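Local coordinates for protein 2-hydroxyhepta-2,4-diene-1, 7-dioateisomerase (Mycobacterium abscessus, PDB 3R6O) that is probably a magnesium-dependent isomerase of the fumarylacetoacetate hydrolase family, acting on 2-hydroxyhepta-2,4-diene-1,7-dioate, at residues R243-L248 with Y297-D302. Sequence-based numbering, arbitrary orientation.
Sequences RINGEL and YLRPGD
Asn245 reaches across to Asp302, its ND2 giving a hydrogen bond to OD1 of Asp302 at 2.9 Å. The bond is somewhat bent. It meets OD1 of Asp302 from above the carboxylate plane, with amide and carboxylate turned 56° apart. The other branch of the amide, OD1 of Asn245, accepts from the backbone N of Val303. A water accepts from ND2 of Asn245 and, more weakly, from NH2 of Arg299.

The Asp302 side chain can be followed outward. CB of Asp302 lies against CG2 of Ile244 at 3.8 Å. CG of Asp302 comes slightly nearer to CG2 of Ile244, at 3.6 Å. OD1 of Asp302 takes the Asn245 bond and a salt bridge from NH2 of Arg299 at 3.0 Å, weak as a hydrogen bond. OD2 accepts two bonds within its own turn. One comes from the backbone N of Arg299, above the carboxylate plane. In the other, NE of Arg299 gives a nearly straight bond to the syn lone pair of OD2 of Asp302 at 3.1 Å, and OD2 lies in the guanidinium plane. These bonds hold the carboxylate in rotation, with OD1 turned to Asn245. Arg299 bends at chi3 (-64°), which brings its guanidinium back to Asp302.

Ile244 supplies the apolar side. Its CG1 lies beside the backbone N (chi1 -69°), which puts CG2 anti to that N and against Asp302. On the other branch, CD1 of Ile244 touches CD2 of Leu298 at 3.6 Å, the two side chains crossing at about a right angle. Tyr157 of strand 155-165 packs on both residues.

Ile244 to Glu247 form a type I' turn, the tight connection of a two-residue beta hairpin between strands 239-244 and 247-253. Arg299 to Asp302 form a type II turn leading into strand 303-308. The contact joins this hairpin end to the start of its neighbouring antiparallel strand in the five-stranded mixed sheet.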
# COMPACT_ATOMS: atom_id res chain seq x y z
N ARG A 243 0.02 26.43 -8.77
CA ARG A 243 0.10 27.16 -10.00
C ARG A 243 0.75 26.26 -11.04
O ARG A 243 1.49 25.35 -10.72
CB ARG A 243 0.98 28.43 -9.88
CG ARG A 243 0.60 29.31 -8.75
CD ARG A 243 1.45 30.57 -8.64
NE ARG A 243 0.83 31.50 -7.70
CZ ARG A 243 0.02 32.52 -8.02
NH1 ARG A 243 -0.27 32.82 -9.30
NH2 ARG A 243 -0.48 33.25 -7.05
N ILE A 244 0.46 26.54 -12.30
CA ILE A 244 1.11 25.88 -13.42
C ILE A 244 1.60 26.97 -14.35
O ILE A 244 0.82 27.81 -14.78
CB ILE A 244 0.18 24.93 -14.13
CG1 ILE A 244 -0.11 23.72 -13.23
CG2 ILE A 244 0.83 24.47 -15.50
CD1 ILE A 244 -1.20 22.77 -13.79
N ASN A 245 2.93 26.98 -14.57
CA ASN A 245 3.60 28.06 -15.27
C ASN A 245 3.23 29.44 -14.72
O ASN A 245 3.05 30.37 -15.47
CB ASN A 245 3.30 27.95 -16.78
CG ASN A 245 3.49 26.54 -17.29
OD1 ASN A 245 4.42 25.81 -16.85
ND2 ASN A 245 2.60 26.11 -18.19
N GLY A 246 3.12 29.56 -13.39
CA GLY A 246 2.87 30.83 -12.76
C GLY A 246 1.39 31.15 -12.61
O GLY A 246 1.03 32.03 -11.82
N GLU A 247 0.54 30.47 -13.37
CA GLU A 247 -0.91 30.70 -13.28
C GLU A 247 -1.57 29.94 -12.12
O GLU A 247 -1.39 28.70 -11.98
CB GLU A 247 -1.57 30.29 -14.56
CG GLU A 247 -3.05 30.54 -14.60
CD GLU A 247 -3.65 30.06 -15.89
OE1 GLU A 247 -2.90 29.42 -16.70
OE2 GLU A 247 -4.86 30.30 -16.09
N LEU A 248 -2.40 30.65 -11.35
CA LEU A 248 -3.12 30.00 -10.25
C LEU A 248 -4.13 28.96 -10.77
O LEU A 248 -4.96 29.28 -11.62
CB LEU A 248 -3.82 31.03 -9.38
CG LEU A 248 -4.39 30.55 -8.05
CD1 LEU A 248 -3.29 30.03 -7.12
CD2 LEU A 248 -5.20 31.66 -7.38
N TYR A 297 -5.68 19.60 -18.10
CA TYR A 297 -4.79 18.52 -17.71
C TYR A 297 -3.32 18.91 -17.98
O TYR A 297 -3.03 19.87 -18.69
CB TYR A 297 -5.14 17.19 -18.39
CG TYR A 297 -6.53 16.62 -18.06
CD1 TYR A 297 -6.88 16.32 -16.77
CD2 TYR A 297 -7.44 16.30 -19.08
CE1 TYR A 297 -8.11 15.80 -16.46
CE2 TYR A 297 -8.71 15.76 -18.78
CZ TYR A 297 -9.03 15.50 -17.47
OH TYR A 297 -10.27 14.99 -17.13
N LEU A 298 -2.40 18.24 -17.28
CA LEU A 298 -0.98 18.50 -17.39
C LEU A 298 -0.53 18.23 -18.83
O LEU A 298 -0.93 17.24 -19.43
CB LEU A 298 -0.21 17.66 -16.39
CG LEU A 298 -0.60 17.90 -14.93
CD1 LEU A 298 0.13 16.91 -13.93
CD2 LEU A 298 -0.32 19.36 -14.58
N ARG A 299 0.26 19.16 -19.36
CA ARG A 299 0.77 19.12 -20.72
C ARG A 299 2.29 18.95 -20.64
O ARG A 299 2.90 19.39 -19.69
CB ARG A 299 0.45 20.42 -21.43
CG ARG A 299 -1.08 20.70 -21.59
CD ARG A 299 -1.34 22.19 -21.88
NE ARG A 299 -0.93 23.04 -20.76
CZ ARG A 299 -1.20 24.34 -20.62
NH1 ARG A 299 -1.92 25.03 -21.52
NH2 ARG A 299 -0.76 24.96 -19.53
N PRO A 300 2.90 18.29 -21.63
CA PRO A 300 4.37 18.29 -21.70
C PRO A 300 5.00 19.69 -21.63
O PRO A 300 4.61 20.62 -22.37
CB PRO A 300 4.66 17.60 -23.03
CG PRO A 300 3.40 17.80 -23.83
CD PRO A 300 2.28 17.74 -22.85
N GLY A 301 5.96 19.86 -20.73
CA GLY A 301 6.57 21.15 -20.53
C GLY A 301 5.90 22.08 -19.51
O GLY A 301 6.48 23.11 -19.16
N ASP A 302 4.69 21.76 -19.05
CA ASP A 302 4.14 22.47 -17.88
C ASP A 302 5.10 22.32 -16.68
O ASP A 302 5.79 21.31 -16.54
CB ASP A 302 2.77 21.90 -17.49
CG ASP A 302 1.63 22.44 -18.33
OD1 ASP A 302 1.82 23.47 -19.00
OD2 ASP A 302 0.53 21.83 -18.32
O HOH W 1 0.43 27.77 -18.88